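Local structure of LP04448p (Drosophila melanogaster, 4QMH) at residues V12-A15 with P16-T19; E20-L23 with K24-D28; E82-A85 with T86-A90; N98-P101 with G102-H105. The protein belongs to the XMAP215 family, which drives microtubule polymerization through an array of TOG domains, and is represented here by its fourth TOG domain. All coordinates share one frame; numbering follows the deposited sequence.

Contact 1: residues V12-A15 with P16-T19; sequences VDIA and PQIT
Asp13 sets its CG anti to the backbone N (chi1 -179°), which brings the carboxylate back over the following turn and beside the Pro16 ring, with OD1 3.9 Å from Pro16 CD. The same OD1 accepts from Ala15 N at 3.0 Å, an Asx turn; the Ala15 N-H comes to it from above the carboxylate plane. Together with the short 3-10 turn that follows, this starts the chain toward helix 20-26 of the TOG domain. Ser54 OG is a second partner of Asp13 OD1, tying the turn to the loop after helix 31-48. An alanine in place of Asp13 would probably leave both Ala15 N and Ser54 OG without this acceptor, and the entry into the 3-10 turn less firmly set. In that turn Gln17 N binds Ile14 O at 2.8 Å, and Ile18 N binds Ala15 O at 3.0 Å. Pro16 follows Ala15 directly, its CD 3.4 Å from Ala15 CB. The buried Ile14 and Ile18 meet loosely through their CD1 methyls, while Ile14 also packs on Ile44 and Ala48 of helix 31-48. At the exposed Gln17 a water bridges side chain and backbone: it donates to Asp13 O at 2.7 Å and accepts from Gln17 NE2 at 3.0 Å.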
ATOM      1  N   VAL A  12      -5.729  -4.268  25.047  1.00  9.29           N
ATOM      2  CA  VAL A  12      -5.181  -5.565  25.420  1.00 16.03           C
ATOM      3  C   VAL A  12      -3.878  -5.816  24.670  1.00 14.12           C
ATOM      4  O   VAL A  12      -3.801  -5.600  23.464  1.00 13.05           O
ATOM      5  CB  VAL A  12      -6.179  -6.694  25.083  1.00 15.01           C
ATOM      6  CG1 VAL A  12      -5.569  -8.066  25.368  1.00 18.42           C
ATOM      7  CG2 VAL A  12      -7.487  -6.506  25.850  1.00 18.57           C
ATOM      8  N   ASP A  13      -2.853  -6.274  25.383  1.00 13.50           N
ATOM      9  CA  ASP A  13      -1.636  -6.720  24.727  1.00 12.46           C
ATOM     10  C   ASP A  13      -1.825  -8.181  24.320  1.00 14.91           C
ATOM     11  O   ASP A  13      -1.855  -9.061  25.178  1.00 14.22           O
ATOM     12  CB  ASP A  13      -0.436  -6.577  25.668  1.00 16.77           C
ATOM     13  CG  ASP A  13       0.868  -7.000  25.022  1.00 16.56           C
ATOM     14  OD1 ASP A  13       0.887  -7.237  23.794  1.00 15.26           O
ATOM     15  OD2 ASP A  13       1.883  -7.090  25.746  1.00 21.97           O
ATOM     16  N   ILE A  14      -1.968  -8.440  23.024  1.00 11.49           N
ATOM     17  CA  ILE A  14      -2.169  -9.818  22.562  1.00 12.64           C
ATOM     18  C   ILE A  14      -0.865 -10.538  22.225  1.00 10.59           C
ATOM     19  O   ILE A  14      -0.882 -11.699  21.822  1.00 11.89           O
ATOM     20  CB  ILE A  14      -3.136  -9.918  21.357  1.00 13.54           C
ATOM     21  CG1 ILE A  14      -2.575  -9.178  20.142  1.00 11.87           C
ATOM     22  CG2 ILE A  14      -4.527  -9.428  21.744  1.00 11.30           C
ATOM     23  CD1 ILE A  14      -3.329  -9.482  18.851  1.00 13.17           C
ATOM     24  N   ALA A  15       0.265  -9.858  22.381  1.00 12.00           N
ATOM     25  CA  ALA A  15       1.547 -10.495  22.079  1.00 13.42           C
ATOM     26  C   ALA A  15       1.710 -11.873  22.733  1.00 10.79           C
ATOM     27  O   ALA A  15       2.160 -12.805  22.080  1.00 14.61           O
ATOM     28  CB  ALA A  15       2.715  -9.585  22.428  1.00 13.52           C
ATOM     29  N   PRO A  16       1.362 -12.004  24.026  1.00 14.74           N
ATOM     30  CA  PRO A  16       1.518 -13.318  24.661  1.00 14.80           C
ATOM     31  C   PRO A  16       0.707 -14.429  23.987  1.00 13.51           C
ATOM     32  O   PRO A  16       1.053 -15.602  24.138  1.00 16.58           O
ATOM     33  CB  PRO A  16       0.997 -13.077  26.080  1.00 19.54           C
ATOM     34  CG  PRO A  16       1.291 -11.641  26.333  1.00 16.40           C
ATOM     35  CD  PRO A  16       1.019 -10.962  25.012  1.00 12.43           C
ATOM     36  N   GLN A  17      -0.344 -14.066  23.254  1.00 12.09           N
ATOM     37  CA  GLN A  17      -1.191 -15.059  22.584  1.00 12.12           C
ATOM     38  C   GLN A  17      -0.657 -15.440  21.207  1.00 12.88           C
ATOM     39  O   GLN A  17      -1.118 -16.414  20.602  1.00 13.07           O
ATOM     40  CB  GLN A  17      -2.628 -14.539  22.444  1.00 12.31           C
ATOM     41  CG  GLN A  17      -3.357 -14.350  23.768  1.00 11.17           C
ATOM     42  CD  GLN A  17      -4.841 -14.069  23.578  1.00  9.29           C
ATOM     43  OE1 GLN A  17      -5.613 -14.949  23.192  1.00 20.15           O
ATOM     44  NE2 GLN A  17      -5.244 -12.843  23.861  1.00 10.94           N
ATOM     45  N   ILE A  18       0.308 -14.673  20.708  1.00 11.16           N
ATOM     46  CA  ILE A  18       0.942 -15.004  19.436  1.00 10.01           C
ATOM     47  C   ILE A  18       2.080 -15.986  19.703  1.00 15.29           C
ATOM     48  O   ILE A  18       3.258 -15.629  19.686  1.00 14.48           O
ATOM     49  CB  ILE A  18       1.456 -13.763  18.692  1.00 13.89           C
ATOM     50  CG1 ILE A  18       0.379 -12.674  18.654  1.00 13.30           C
ATOM     51  CG2 ILE A  18       1.892 -14.135  17.281  1.00 12.34           C
ATOM     52  CD1 ILE A  18      -0.926 -13.128  18.045  1.00 12.40           C
ATOM     53  N   THR A  19       1.707 -17.236  19.936  1.00 10.28           N
ATOM     54  CA  THR A  19       2.655 -18.255  20.360  1.00 10.67           C
ATOM     55  C   THR A  19       3.417 -18.855  19.182  1.00 12.69           C
ATOM     56  O   THR A  19       3.021 -18.710  18.027  1.00 13.65           O
ATOM     57  CB  THR A  19       1.923 -19.391  21.060  1.00 15.97           C
ATOM     58  OG1 THR A  19       1.010 -19.993  20.132  1.00 14.67           O
ATOM     59  CG2 THR A  19       1.156 -18.872  22.280  1.00 13.05           C
TER
HETATM   60  O   HOH W   1      -3.413 -11.252  25.603  1.00 23.70           O

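Contact 2: residues E20-L23 with K24-D28; sequences EALL and KEMSD
This is an i to i+3 and i to i+4 contact within one short helix, 20-26, the first of the TOG domain, and it runs from Glu20 to the point where the chain leaves the helix at Ser27. Leu22 and Leu23 reach Met26 from neighbouring positions on the helix, and the thioether is where they meet it. Met26 SD lies 4.0 Å from Leu22 CG and 4.2 Å from Leu23 CD2, each leucine meeting the methionine chain at a slant. Met26 CG, anti to its own carbonyl carbon (chi1 -73°), passes 3.3 Å from Leu22 O, and the later bend at chi3 (59°) turns CE aside. Beyond the helix the methionine packs on Leu38 of helix 31-48 and on Leu58 and Leu62 of helix 58-66, while Leu23 touches Ala61. Three backbone bonds hold the turn: Lys24 N to Glu20 O at 2.8 Å, Glu25 N to Ala21 O at 2.9 Å, and Met26 N to Leu22 O at 2.9 Å. At the C-terminal end the bonding tightens to i to i+3, Ser27 N on Lys24 O and Asp28 N on Glu25 O; Ser27 N reaches Leu23 O only weakly, and Ser27 OG stands 3.0 Å from the same oxygen. Glu25 extends to a salt bridge with Lys40 of helix 31-48. That helix thus receives both apolar packing from Met26 and a charged pair from Glu25, whose carboxylate, given its mate, probably stays ionised, while Leu23 and Met26 together turn apolar groups to helix 58-66.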
ATOM      1  N   GLU A  20       4.517 -19.540  19.474  1.00 14.73           N
ATOM      2  CA  GLU A  20       5.239 -20.237  18.423  1.00 13.14           C
ATOM      3  C   GLU A  20       4.325 -21.249  17.739  1.00 16.91           C
ATOM      4  O   GLU A  20       4.413 -21.458  16.521  1.00 15.68           O
ATOM      5  CB  GLU A  20       6.457 -20.958  19.000  1.00 17.66           C
ATOM      6  CG  GLU A  20       7.544 -20.028  19.508  1.00 25.14           C
ATOM      7  CD  GLU A  20       8.306 -19.352  18.389  1.00 41.32           C
ATOM      8  OE1 GLU A  20       8.220 -19.831  17.240  1.00 43.63           O
ATOM      9  OE2 GLU A  20       8.990 -18.342  18.657  1.00 49.86           O
ATOM     10  N   ALA A  21       3.455 -21.878  18.524  1.00 12.90           N
ATOM     11  CA  ALA A  21       2.552 -22.894  17.983  1.00 18.64           C
ATOM     12  C   ALA A  21       1.570 -22.284  16.987  1.00 15.06           C
ATOM     13  O   ALA A  21       1.307 -22.866  15.932  1.00 14.51           O
ATOM     14  CB  ALA A  21       1.800 -23.609  19.100  1.00 17.28           C
ATOM     15  N   LEU A  22       1.017 -21.126  17.336  1.00 12.82           N
ATOM     16  CA  LEU A  22       0.092 -20.443  16.438  1.00 10.48           C
ATOM     17  C   LEU A  22       0.806 -20.070  15.141  1.00 12.05           C
ATOM     18  O   LEU A  22       0.291 -20.308  14.059  1.00 10.72           O
ATOM     19  CB  LEU A  22      -0.505 -19.200  17.098  1.00 11.70           C
ATOM     20  CG  LEU A  22      -1.359 -18.337  16.170  1.00 10.71           C
ATOM     21  CD1 LEU A  22      -2.606 -19.100  15.711  1.00 13.63           C
ATOM     22  CD2 LEU A  22      -1.742 -17.050  16.875  1.00 11.91           C
ATOM     23  N   LEU A  23       2.004 -19.498  15.247  1.00 10.65           N
ATOM     24  CA  LEU A  23       2.747 -19.125  14.049  1.00 11.40           C
ATOM     25  C   LEU A  23       3.106 -20.337  13.195  1.00  9.72           C
ATOM     26  O   LEU A  23       3.070 -20.283  11.969  1.00 14.42           O
ATOM     27  CB  LEU A  23       4.002 -18.334  14.411  1.00 13.91           C
ATOM     28  CG  LEU A  23       3.714 -17.012  15.119  1.00 11.75           C
ATOM     29  CD1 LEU A  23       5.027 -16.309  15.478  1.00 15.72           C
ATOM     30  CD2 LEU A  23       2.832 -16.109  14.253  1.00 15.98           C
ATOM     31  N   LYS A  24       3.445 -21.439  13.849  1.00 11.92           N
ATOM     32  CA  LYS A  24       3.745 -22.663  13.128  1.00 12.66           C
ATOM     33  C   LYS A  24       2.518 -23.193  12.386  1.00 13.13           C
ATOM     34  O   LYS A  24       2.624 -23.629  11.237  1.00 18.41           O
ATOM     35  CB  LYS A  24       4.278 -23.719  14.091  1.00 15.92           C
ATOM     36  CG  LYS A  24       4.657 -25.029  13.411  1.00 21.73           C
ATOM     37  CD  LYS A  24       5.292 -25.985  14.409  1.00 22.89           C
ATOM     38  CE  LYS A  24       5.233 -27.425  13.909  1.00 30.19           C
ATOM     39  NZ  LYS A  24       5.733 -28.384  14.944  1.00 39.79           N
ATOM     40  N   GLU A  25       1.357 -23.147  13.036  1.00 12.68           N
ATOM     41  CA  GLU A  25       0.119 -23.577  12.379  1.00 12.09           C
ATOM     42  C   GLU A  25      -0.186 -22.686  11.176  1.00 12.48           C
ATOM     43  O   GLU A  25      -0.544 -23.172  10.102  1.00 13.69           O
ATOM     44  CB  GLU A  25      -1.067 -23.566  13.345  1.00 15.06           C
ATOM     45  CG  GLU A  25      -2.300 -24.220  12.741  1.00 16.65           C
ATOM     46  CD  GLU A  25      -3.405 -24.444  13.750  1.00 21.51           C
ATOM     47  OE1 GLU A  25      -3.625 -23.561  14.598  1.00 24.08           O
ATOM     48  OE2 GLU A  25      -4.052 -25.509  13.686  1.00 29.73           O
ATOM     49  N   MET A  26      -0.030 -21.379  11.362  1.00  9.48           N
ATOM     50  CA  MET A  26      -0.266 -20.412  10.290  1.00  7.44           C
ATOM     51  C   MET A  26       0.623 -20.636   9.065  1.00 10.42           C
ATOM     52  O   MET A  26       0.254 -20.251   7.952  1.00 10.04           O
ATOM     53  CB  MET A  26      -0.074 -18.976  10.808  1.00 11.02           C
ATOM     54  CG  MET A  26      -1.192 -18.492  11.718  1.00 10.08           C
ATOM     55  SD  MET A  26      -0.837 -16.880  12.440  1.00 14.13           S
ATOM     56  CE  MET A  26      -0.631 -15.889  10.961  1.00 11.66           C
ATOM     57  N   SER A  27       1.794 -21.240   9.263  1.00 11.48           N
ATOM     58  CA  SER A  27       2.728 -21.438   8.154  1.00 13.36           C
ATOM     59  C   SER A  27       2.872 -22.907   7.721  1.00 14.07           C
ATOM     60  O   SER A  27       3.821 -23.266   7.022  1.00 18.45           O
ATOM     61  CB  SER A  27       4.097 -20.825   8.479  1.00 15.94           C
ATOM     62  OG  SER A  27       4.667 -21.412   9.636  1.00 20.12           O
ATOM     63  N   ASP A  28       1.926 -23.745   8.134  1.00 15.61           N
ATOM     64  CA  ASP A  28       1.926 -25.162   7.751  1.00 14.57           C
ATOM     65  C   ASP A  28       1.921 -25.326   6.229  1.00 13.38           C
ATOM     66  O   ASP A  28       1.453 -24.453   5.513  1.00 13.72           O
ATOM     67  CB  ASP A  28       0.701 -25.843   8.351  1.00 14.50           C
ATOM     68  CG  ASP A  28       0.781 -27.357   8.290  1.00 18.03           C
ATOM     69  OD1 ASP A  28       1.360 -27.954   9.215  1.00 21.08           O
ATOM     70  OD2 ASP A  28       0.266 -27.947   7.319  1.00 17.48           O
TER

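Contact 3: residues E82-A85 with T86-A90; sequences EQLA and TAMGA
Leu84 and Met88, one helical turn apart near the C-terminal end of helix 71-88, carry the apolar part of this contact. Their side chains run alongside each other in the same direction, and the Met88 methyl CE sits at the leucine branch point, 3.8 Å from CG and 3.9 Å from CD1. The bend of Met88 at chi3 (-89°) swings CE back toward Leu84. Leu84 packs on Ile45 of helix 31-48 and on Ile51 of the following loop, Met88 on Ile51 and Ile55. Ala85, on another side of the helix, packs against Ser124 and Phe125 of helix 112-129.

Backbone bonds follow the alpha-helical pattern: Thr86 N to Glu82 O at 3.1 Å, Ala87 N to Gln83 O at 3.0 Å and Met88 N to Leu84 O at 2.9 Å. The last turn closes with Gly89 N on Ala85 O at 2.9 Å, and Met88 N adds a weak bond to that oxygen. Gly89 then leaves the helix with positive phi (57°).

Among the polar side chains, Gln83 NE2 bonds to Gln42 O of helix 31-48, so the two helices are joined by a hydrogen bond as well as by apolar packing, which probably limits how they can slide against each other.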
ATOM      1  N   GLU A  82      -7.464  -6.029   8.027  1.00  7.36           N
ATOM      2  CA  GLU A  82      -8.402  -4.928   8.211  1.00 13.66           C
ATOM      3  C   GLU A  82      -8.910  -4.943   9.649  1.00 15.30           C
ATOM      4  O   GLU A  82      -8.974  -3.896  10.299  1.00 12.24           O
ATOM      5  CB  GLU A  82      -9.562  -4.986   7.214  1.00 21.44           C
ATOM      6  CG  GLU A  82     -10.254  -3.640   7.041  1.00 35.19           C
ATOM      7  CD  GLU A  82     -11.287  -3.639   5.933  1.00 40.71           C
ATOM      8  OE1 GLU A  82     -11.100  -4.365   4.934  1.00 40.56           O
ATOM      9  OE2 GLU A  82     -12.291  -2.906   6.065  1.00 40.83           O
ATOM     10  N   GLN A  83      -9.223  -6.138  10.144  1.00  9.61           N
ATOM     11  CA  GLN A  83      -9.644  -6.330  11.531  1.00  9.82           C
ATOM     12  C   GLN A  83      -8.547  -5.844  12.489  1.00 11.90           C
ATOM     13  O   GLN A  83      -8.825  -5.195  13.504  1.00  9.82           O
ATOM     14  CB  GLN A  83      -9.968  -7.808  11.761  1.00 12.84           C
ATOM     15  CG  GLN A  83     -10.312  -8.197  13.185  1.00 19.89           C
ATOM     16  CD  GLN A  83     -10.430  -9.705  13.364  1.00 22.95           C
ATOM     17  OE1 GLN A  83     -10.075 -10.484  12.475  1.00 23.04           O
ATOM     18  NE2 GLN A  83     -10.935 -10.120  14.514  1.00 16.01           N
ATOM     19  N   LEU A  84      -7.297  -6.146  12.157  1.00 10.78           N
ATOM     20  CA  LEU A  84      -6.183  -5.753  13.001  1.00  9.06           C
ATOM     21  C   LEU A  84      -6.068  -4.230  13.051  1.00  9.87           C
ATOM     22  O   LEU A  84      -5.821  -3.637  14.111  1.00 11.05           O
ATOM     23  CB  LEU A  84      -4.881  -6.389  12.482  1.00 11.29           C
ATOM     24  CG  LEU A  84      -3.650  -6.339  13.388  1.00 14.55           C
ATOM     25  CD1 LEU A  84      -3.762  -7.326  14.556  1.00 12.45           C
ATOM     26  CD2 LEU A  84      -2.404  -6.637  12.572  1.00 19.08           C
ATOM     27  N   ALA A  85      -6.257  -3.583  11.905  1.00  9.14           N
ATOM     28  CA  ALA A  85      -6.159  -2.127  11.857  1.00 12.62           C
ATOM     29  C   ALA A  85      -7.188  -1.499  12.785  1.00 10.02           C
ATOM     30  O   ALA A  85      -6.877  -0.596  13.561  1.00  8.74           O
ATOM     31  CB  ALA A  85      -6.365  -1.624  10.436  1.00 10.91           C
ATOM     32  N   THR A  86      -8.417  -1.984  12.688  1.00 10.05           N
ATOM     33  CA  THR A  86      -9.501  -1.459  13.505  1.00  8.25           C
ATOM     34  C   THR A  86      -9.189  -1.639  14.991  1.00  9.14           C
ATOM     35  O   THR A  86      -9.392  -0.728  15.789  1.00 12.47           O
ATOM     36  CB  THR A  86     -10.833  -2.135  13.140  1.00 10.59           C
ATOM     37  OG1 THR A  86     -11.169  -1.805  11.780  1.00 14.34           O
ATOM     38  CG2 THR A  86     -11.949  -1.670  14.081  1.00 11.96           C
ATOM     39  N   ALA A  87      -8.685  -2.813  15.350  1.00 11.15           N
ATOM     40  CA  ALA A  87      -8.361  -3.113  16.746  1.00  9.38           C
ATOM     41  C   ALA A  87      -7.199  -2.275  17.283  1.00  7.71           C
ATOM     42  O   ALA A  87      -7.136  -1.954  18.472  1.00  7.65           O
ATOM     43  CB  ALA A  87      -8.049  -4.623  16.900  1.00  7.95           C
ATOM     44  N   MET A  88      -6.275  -1.910  16.403  1.00  8.20           N
ATOM     45  CA  MET A  88      -5.018  -1.286  16.830  1.00  7.75           C
ATOM     46  C   MET A  88      -5.059   0.238  16.766  1.00  9.35           C
ATOM     47  O   MET A  88      -4.278   0.915  17.442  1.00 11.04           O
ATOM     48  CB  MET A  88      -3.877  -1.815  15.959  1.00 12.61           C
ATOM     49  CG  MET A  88      -2.557  -1.927  16.662  1.00 19.81           C
ATOM     50  SD  MET A  88      -1.350  -2.730  15.593  1.00 17.08           S
ATOM     51  CE  MET A  88      -1.570  -4.458  15.979  1.00 16.07           C
ATOM     52  N   GLY A  89      -5.964   0.781  15.961  1.00  8.36           N
ATOM     53  CA  GLY A  89      -6.044   2.226  15.812  1.00  8.86           C
ATOM     54  C   GLY A  89      -4.709   2.787  15.338  1.00 15.25           C
ATOM     55  O   GLY A  89      -4.098   2.214  14.440  1.00 13.30           O
ATOM     56  N   ALA A  90      -4.255   3.888  15.941  1.00 11.31           N
ATOM     57  CA  ALA A  90      -3.019   4.554  15.498  1.00 15.30           C
ATOM     58  C   ALA A  90      -1.790   3.644  15.528  1.00 13.31           C
ATOM     59  O   ALA A  90      -0.828   3.870  14.803  1.00 12.66           O
ATOM     60  CB  ALA A  90      -2.763   5.811  16.321  1.00 16.33           C
TER

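Contact 4: residues N98-P101 with G102-H105; sequences NLFP and GFLH
Phe100 and Leu104 form the main apolar pair: the isobutyl group of Leu104 lies over one face of the phenyl ring. Leu104 CG stands 3.9 Å from the ring centroid, 17° off the normal, a CH-pi contact, and both methyls lie over the same face, CD1 3.7 Å from CE2 and CD2 3.7 Å from CZ. With chi1 at -175°, the Phe100 side chain starts out opposite its own nitrogen, and the ring leans along the helix toward Leu104. Phe103 turns the other way: one face of its ring lies against the preceding turn, covering Leu99 O, while its CZ reaches Leu99 CB at 3.7 Å. Its CD2 comes to the edge of the Phe100 ring.

All this sits on helix 96-106 of the helical-repeat TOG domain. Both aromatic residues touch Ile122 of helix 112-129, but Phe100 also stacks with Phe134 and packs on Met139 and Ile140, while Phe103 makes an edge-to-face pair with Phe125 and touches Leu78 of helix 71-88. An alanine in place of Phe103 would probably leave Phe125 without this edge-to-face partner and open a gap between these helices.

Among the backbone bonds, Phe103 N meets Leu99 O at 3.0 Å, and Leu104 N meets Phe100 O at 2.9 Å. Pro101 has no N-H for the turn before it, and the helix kinks there, yet Pro101 O still accepts His105 N at 3.0 Å.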
ATOM      1  N   ASN A  98       5.859  -4.064   7.161  1.00 10.61           N
ATOM      2  CA  ASN A  98       5.626  -5.484   6.912  1.00 11.25           C
ATOM      3  C   ASN A  98       4.455  -5.758   5.971  1.00 15.12           C
ATOM      4  O   ASN A  98       4.545  -6.613   5.090  1.00 17.29           O
ATOM      5  CB  ASN A  98       5.424  -6.246   8.229  1.00 13.71           C
ATOM      6  CG  ASN A  98       6.738  -6.611   8.907  1.00 21.00           C
ATOM      7  OD1 ASN A  98       7.529  -7.400   8.381  1.00 23.69           O
ATOM      8  ND2 ASN A  98       6.963  -6.055  10.085  1.00 26.85           N
ATOM      9  N   LEU A  99       3.360  -5.026   6.149  1.00  7.05           N
ATOM     10  CA  LEU A  99       2.095  -5.407   5.528  1.00  6.44           C
ATOM     11  C   LEU A  99       1.783  -4.675   4.233  1.00  8.60           C
ATOM     12  O   LEU A  99       1.147  -5.234   3.351  1.00  6.87           O
ATOM     13  CB  LEU A  99       0.934  -5.198   6.495  1.00  8.36           C
ATOM     14  CG  LEU A  99       1.103  -5.960   7.807  1.00  7.20           C
ATOM     15  CD1 LEU A  99      -0.040  -5.612   8.755  1.00 13.22           C
ATOM     16  CD2 LEU A  99       1.172  -7.460   7.548  1.00 10.21           C
ATOM     17  N   PHE A 100       2.211  -3.422   4.133  1.00  6.51           N
ATOM     18  CA  PHE A 100       1.897  -2.612   2.956  1.00  8.06           C
ATOM     19  C   PHE A 100       2.404  -3.222   1.632  1.00  9.23           C
ATOM     20  O   PHE A 100       1.675  -3.218   0.646  1.00  7.67           O
ATOM     21  CB  PHE A 100       2.416  -1.178   3.171  1.00  9.34           C
ATOM     22  CG  PHE A 100       2.049  -0.197   2.085  1.00  9.07           C
ATOM     23  CD1 PHE A 100       0.743  -0.078   1.630  1.00 10.99           C
ATOM     24  CD2 PHE A 100       3.011   0.671   1.576  1.00  7.02           C
ATOM     25  CE1 PHE A 100       0.406   0.860   0.662  1.00  8.44           C
ATOM     26  CE2 PHE A 100       2.680   1.602   0.598  1.00  7.61           C
ATOM     27  CZ  PHE A 100       1.374   1.697   0.146  1.00  9.88           C
ATOM     28  N   PRO A 101       3.644  -3.744   1.599  1.00  7.54           N
ATOM     29  CA  PRO A 101       4.063  -4.384   0.342  1.00 10.02           C
ATOM     30  C   PRO A 101       3.104  -5.489  -0.100  1.00  9.48           C
ATOM     31  O   PRO A 101       2.850  -5.638  -1.307  1.00  8.28           O
ATOM     32  CB  PRO A 101       5.429  -4.964   0.689  1.00  8.47           C
ATOM     33  CG  PRO A 101       5.973  -3.982   1.724  1.00  9.03           C
ATOM     34  CD  PRO A 101       4.755  -3.644   2.565  1.00  9.01           C
ATOM     35  N   GLY A 102       2.563  -6.233   0.864  1.00  6.88           N
ATOM     36  CA  GLY A 102       1.620  -7.298   0.554  1.00  6.92           C
ATOM     37  C   GLY A 102       0.284  -6.761   0.060  1.00  5.41           C
ATOM     38  O   GLY A 102      -0.319  -7.318  -0.849  1.00  6.46           O
ATOM     39  N   PHE A 103      -0.193  -5.680   0.672  1.00  6.26           N
ATOM     40  CA  PHE A 103      -1.394  -5.009   0.193  1.00  5.38           C
ATOM     41  C   PHE A 103      -1.199  -4.539  -1.243  1.00  7.82           C
ATOM     42  O   PHE A 103      -2.077  -4.697  -2.093  1.00  7.01           O
ATOM     43  CB  PHE A 103      -1.722  -3.772   1.039  1.00  5.02           C
ATOM     44  CG  PHE A 103      -1.988  -4.049   2.486  1.00  6.00           C
ATOM     45  CD1 PHE A 103      -2.304  -5.319   2.945  1.00  8.79           C
ATOM     46  CD2 PHE A 103      -1.919  -3.006   3.395  1.00  7.35           C
ATOM     47  CE1 PHE A 103      -2.547  -5.539   4.292  1.00  9.18           C
ATOM     48  CE2 PHE A 103      -2.168  -3.214   4.751  1.00 10.78           C
ATOM     49  CZ  PHE A 103      -2.478  -4.491   5.199  1.00  6.38           C
ATOM     50  N   LEU A 104      -0.043  -3.943  -1.513  1.00  7.99           N
ATOM     51  CA  LEU A 104       0.211  -3.418  -2.844  1.00 11.94           C
ATOM     52  C   LEU A 104       0.223  -4.556  -3.843  1.00 11.15           C
ATOM     53  O   LEU A 104      -0.276  -4.430  -4.961  1.00 11.00           O
ATOM     54  CB  LEU A 104       1.546  -2.672  -2.887  1.00  7.06           C
ATOM     55  CG  LEU A 104       1.617  -1.314  -2.184  1.00  9.27           C
ATOM     56  CD1 LEU A 104       3.052  -0.803  -2.210  1.00 10.52           C
ATOM     57  CD2 LEU A 104       0.642  -0.317  -2.822  1.00 14.43           C
ATOM     58  N   HIS A 105       0.818  -5.673  -3.452  1.00  8.08           N
ATOM     59  CA  HIS A 105       0.912  -6.780  -4.368  1.00  8.01           C
ATOM     60  C   HIS A 105      -0.471  -7.331  -4.720  1.00  9.72           C
ATOM     61  O   HIS A 105      -0.715  -7.727  -5.860  1.00 13.32           O
ATOM     62  CB  HIS A 105       1.806  -7.875  -3.807  1.00  9.28           C
ATOM     63  CG  HIS A 105       2.167  -8.902  -4.822  1.00 12.58           C
ATOM     64  ND1 HIS A 105       3.062  -8.657  -5.842  1.00 15.41           N
ATOM     65  CD2 HIS A 105       1.719 -10.165  -5.003  1.00 13.69           C
ATOM     66  CE1 HIS A 105       3.165  -9.739  -6.594  1.00 11.98           C
ATOM     67  NE2 HIS A 105       2.358 -10.664  -6.110  1.00 16.42           N
TER

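Overall arrangement
From the N terminus, contact 1 (12-19) is an Asx turn and 3-10 segment leading to Thr19, the N-cap of helix 20-26, and runs into contact 2 (20-28) on that helix; Ile18 CG2 touches Leu23 CD2 at 3.7 Å across the join. Contact 3 (82-90) ends helix 71-88, and contact 4 (98-105) lies on the next helix, 96-106. Each closes only a local turn, so the four follow in series and none nests in or crosses another. Helix 31-48 borders contacts 1, 2 and 3, and helix 58-66 borders contacts 2 and 4. Helix 112-129 packs on contacts 3 and 4, which do not touch, their centres about 16 Å apart, so shared helices link successive layers of the domain.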